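Local coordinates for protein 3-deoxy-d-manno-octulosonic-acid transferase (Acinetobacter baumannii, PDB 4BFC) that probably transfers Kdo from CMP-Kdo to the lipid A precursor during lipopolysaccharide assembly, the present fragment being its C-terminal CMP-Kdo-binding domain, at residues A[91-102]-A[110-121]. Numbering follows the deposited sequence.
Sequences CQNLNLITHRRS and STQVYLADSMGE
Two salt bridges, R101 with E121 and R100 with D117, join the segments at their C-terminal ends. R101 meets E121 side-on through two nearly straight bonds, NE to OE1 at 2.9 Å and NH2 to OE2 at 2.8 Å, with both oxygens close to the guanidinium plane. Its chain, with CG anti to the backbone N (chi1 179°), bends at chi2, rests its CG against S118 CB and runs beside the Y114 hydroxyl, which bonds Q105 O. R100 sends NE and NH2 to one oxygen, D117 OD2, in two bent bonds, NE coming from above the carboxylate plane; its NH2 also pairs with D85, and the R100 side chain makes a cation-pi contact with F88. The same OD2 takes S102 OG at 2.6 Å, and OD1 accepts S102 N, so four donors hold this buried carboxylate.

Between the backbones, H99 N reaches V113 O, H99 O receives L115 N at 2.8 Å, and R101 N bonds L115 O. Strands 98-100 and 113-115 are thus parallel neighbours at one edge of the domain's Rossmann-like sheet, consistent with the GT-B architecture of this transferase family; strand 72-78 flanks 113-115 on its other side. Before the strands, I97 O accepts both Q112 N and V113 N, and Q112 OE1 returns an in-plane lone pair to I97 N at 2.9 Å.

Apolar contacts lie on the face of T98, V113 and L115: the two V113 methyls split between C91 SG (CG1, 3.8 Å) and L96 CD1 (CG2, 3.9 Å).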
# COMPACT_ATOMS: atom_id res chain seq x y z
N CYS A 91 1.62 -21.43 8.44
CA CYS A 91 2.53 -22.58 8.18
C CYS A 91 2.50 -23.56 9.34
O CYS A 91 2.40 -24.78 9.13
CB CYS A 91 3.96 -22.04 7.99
SG CYS A 91 4.14 -21.09 6.47
N GLN A 92 2.63 -23.02 10.55
CA GLN A 92 2.59 -23.82 11.79
C GLN A 92 1.32 -24.62 11.94
O GLN A 92 1.40 -25.79 12.34
CB GLN A 92 2.79 -22.93 12.99
CG GLN A 92 4.23 -22.43 13.15
CD GLN A 92 5.30 -23.50 13.11
OE1 GLN A 92 5.83 -23.85 12.06
NE2 GLN A 92 5.64 -24.01 14.28
N ASN A 93 0.18 -24.02 11.63
CA ASN A 93 -1.12 -24.69 11.71
C ASN A 93 -1.33 -25.78 10.69
O ASN A 93 -2.14 -26.69 10.88
CB ASN A 93 -2.25 -23.68 11.67
CG ASN A 93 -2.38 -22.94 13.00
OD1 ASN A 93 -1.58 -23.15 13.93
ND2 ASN A 93 -3.38 -22.08 13.10
N LEU A 94 -0.58 -25.69 9.60
CA LEU A 94 -0.65 -26.69 8.57
C LEU A 94 0.30 -27.83 8.91
O LEU A 94 0.46 -28.75 8.11
CB LEU A 94 -0.34 -26.05 7.19
CG LEU A 94 -1.57 -25.51 6.48
CD1 LEU A 94 -1.14 -24.63 5.32
CD2 LEU A 94 -2.55 -26.57 5.94
N ASN A 95 0.93 -27.77 10.07
CA ASN A 95 1.96 -28.75 10.52
C ASN A 95 3.12 -28.98 9.55
O ASN A 95 3.55 -30.11 9.31
CB ASN A 95 1.29 -30.08 10.90
CG ASN A 95 0.28 -29.90 12.00
OD1 ASN A 95 0.58 -29.31 13.03
ND2 ASN A 95 -0.94 -30.40 11.80
N LEU A 96 3.65 -27.89 8.98
CA LEU A 96 4.71 -28.00 8.03
C LEU A 96 5.95 -27.50 8.75
O LEU A 96 5.85 -26.49 9.48
CB LEU A 96 4.41 -27.14 6.78
CG LEU A 96 3.19 -27.57 5.93
CD1 LEU A 96 2.78 -26.50 4.91
CD2 LEU A 96 3.53 -28.90 5.27
N ILE A 97 7.08 -28.16 8.56
CA ILE A 97 8.34 -27.75 9.17
C ILE A 97 8.77 -26.44 8.49
O ILE A 97 9.05 -26.45 7.27
CB ILE A 97 9.42 -28.83 9.07
CG1 ILE A 97 9.02 -30.07 9.93
CG2 ILE A 97 10.79 -28.27 9.47
CD1 ILE A 97 9.87 -31.30 9.69
N THR A 98 8.89 -25.35 9.26
CA THR A 98 9.08 -23.99 8.70
C THR A 98 10.27 -23.28 9.37
O THR A 98 10.33 -23.24 10.61
CB THR A 98 7.81 -23.16 8.94
OG1 THR A 98 6.66 -23.88 8.47
CG2 THR A 98 7.84 -21.72 8.22
N HIS A 99 11.22 -22.84 8.56
CA HIS A 99 12.38 -22.07 8.98
C HIS A 99 12.28 -20.68 8.44
O HIS A 99 11.55 -20.41 7.43
CB HIS A 99 13.66 -22.79 8.57
CG HIS A 99 13.75 -24.15 9.20
ND1 HIS A 99 13.72 -24.34 10.55
CD2 HIS A 99 13.74 -25.41 8.62
CE1 HIS A 99 13.75 -25.68 10.80
NE2 HIS A 99 13.75 -26.32 9.63
N ARG A 100 12.90 -19.75 9.16
CA ARG A 100 12.69 -18.29 8.92
C ARG A 100 13.96 -17.51 8.63
O ARG A 100 14.95 -17.59 9.38
CB ARG A 100 12.00 -17.62 10.13
CG ARG A 100 10.70 -18.24 10.57
CD ARG A 100 10.16 -17.50 11.77
NE ARG A 100 9.57 -16.24 11.33
CZ ARG A 100 8.57 -15.58 11.98
NH1 ARG A 100 8.04 -16.04 13.12
NH2 ARG A 100 8.05 -14.46 11.43
N ARG A 101 14.00 -16.78 7.52
CA ARG A 101 15.11 -15.93 7.20
C ARG A 101 15.35 -14.94 8.36
O ARG A 101 16.50 -14.67 8.69
CB ARG A 101 14.78 -15.14 5.89
CG ARG A 101 15.84 -14.17 5.41
CD ARG A 101 17.15 -14.89 5.08
NE ARG A 101 17.95 -14.09 4.20
CZ ARG A 101 19.16 -14.47 3.78
NH1 ARG A 101 19.66 -15.60 4.23
NH2 ARG A 101 19.83 -13.69 2.94
N SER A 102 14.28 -14.44 8.96
CA SER A 102 14.47 -13.41 10.03
C SER A 102 15.21 -13.91 11.25
O SER A 102 15.67 -13.07 12.05
CB SER A 102 13.14 -12.86 10.49
OG SER A 102 12.32 -13.78 11.17
N SER A 110 15.18 -31.04 6.42
CA SER A 110 13.87 -31.18 7.01
C SER A 110 12.85 -30.10 6.66
O SER A 110 11.67 -30.21 6.98
CB SER A 110 13.92 -31.20 8.55
OG SER A 110 14.86 -30.25 9.03
N THR A 111 13.37 -29.02 6.11
CA THR A 111 12.53 -27.85 5.87
C THR A 111 11.55 -28.10 4.77
O THR A 111 11.95 -28.54 3.66
CB THR A 111 13.38 -26.70 5.39
OG1 THR A 111 14.37 -26.42 6.38
CG2 THR A 111 12.46 -25.45 5.14
N GLN A 112 10.32 -27.79 5.06
CA GLN A 112 9.21 -27.97 4.10
C GLN A 112 8.84 -26.61 3.55
O GLN A 112 8.47 -26.48 2.38
CB GLN A 112 8.03 -28.61 4.77
CG GLN A 112 8.31 -30.08 5.16
CD GLN A 112 7.09 -30.80 5.73
OE1 GLN A 112 6.56 -30.44 6.81
NE2 GLN A 112 6.60 -31.80 5.00
N VAL A 113 8.87 -25.60 4.43
CA VAL A 113 8.54 -24.21 3.98
C VAL A 113 9.67 -23.33 4.52
O VAL A 113 10.03 -23.42 5.69
CB VAL A 113 7.20 -23.72 4.55
CG1 VAL A 113 6.91 -22.23 4.15
CG2 VAL A 113 6.05 -24.62 4.08
N TYR A 114 10.22 -22.49 3.66
CA TYR A 114 11.12 -21.48 4.11
C TYR A 114 10.39 -20.16 4.04
O TYR A 114 10.07 -19.69 2.94
CB TYR A 114 12.33 -21.48 3.20
CG TYR A 114 13.43 -20.62 3.73
CD1 TYR A 114 14.11 -20.95 4.91
CD2 TYR A 114 13.78 -19.41 3.08
CE1 TYR A 114 15.15 -20.13 5.41
CE2 TYR A 114 14.82 -18.61 3.52
CZ TYR A 114 15.48 -18.96 4.74
OH TYR A 114 16.50 -18.14 5.16
N LEU A 115 10.11 -19.59 5.22
CA LEU A 115 9.49 -18.25 5.24
C LEU A 115 10.58 -17.19 5.07
O LEU A 115 11.47 -16.98 5.96
CB LEU A 115 8.72 -18.06 6.50
CG LEU A 115 8.06 -16.71 6.71
CD1 LEU A 115 7.06 -16.36 5.58
CD2 LEU A 115 7.31 -16.76 8.05
N ALA A 116 10.57 -16.54 3.91
CA ALA A 116 11.53 -15.51 3.59
C ALA A 116 11.07 -14.13 4.10
O ALA A 116 10.69 -13.20 3.34
CB ALA A 116 11.91 -15.53 2.08
N ASP A 117 11.05 -14.02 5.40
CA ASP A 117 10.49 -12.88 6.14
C ASP A 117 11.56 -11.82 6.37
O ASP A 117 11.93 -11.54 7.56
CB ASP A 117 9.76 -13.31 7.42
CG ASP A 117 10.63 -14.11 8.42
OD1 ASP A 117 11.70 -14.62 8.02
OD2 ASP A 117 10.23 -14.08 9.59
N SER A 118 11.97 -11.20 5.27
CA SER A 118 12.97 -10.14 5.28
C SER A 118 12.63 -9.09 4.22
O SER A 118 11.78 -9.30 3.39
CB SER A 118 14.31 -10.76 4.98
OG SER A 118 14.41 -11.18 3.60
N MET A 119 13.31 -7.94 4.22
CA MET A 119 12.97 -6.92 3.27
C MET A 119 14.04 -6.83 2.18
O MET A 119 15.24 -7.02 2.45
CB MET A 119 12.71 -5.58 4.00
CG MET A 119 11.47 -5.61 4.91
SD MET A 119 10.82 -3.96 5.12
CE MET A 119 10.26 -4.02 6.83
N GLY A 120 13.64 -6.71 0.92
CA GLY A 120 14.55 -6.38 -0.15
C GLY A 120 15.26 -7.54 -0.83
O GLY A 120 16.22 -7.33 -1.58
N GLU A 121 14.81 -8.76 -0.57
CA GLU A 121 15.54 -9.93 -1.04
C GLU A 121 14.77 -10.82 -2.02
O GLU A 121 15.24 -11.89 -2.40
CB GLU A 121 15.99 -10.76 0.17
CG GLU A 121 16.77 -10.08 1.24
CD GLU A 121 17.44 -11.10 2.16
OE1 GLU A 121 16.75 -11.70 2.99
OE2 GLU A 121 18.67 -11.33 2.00
O HOH W 1 6.07 -32.15 8.68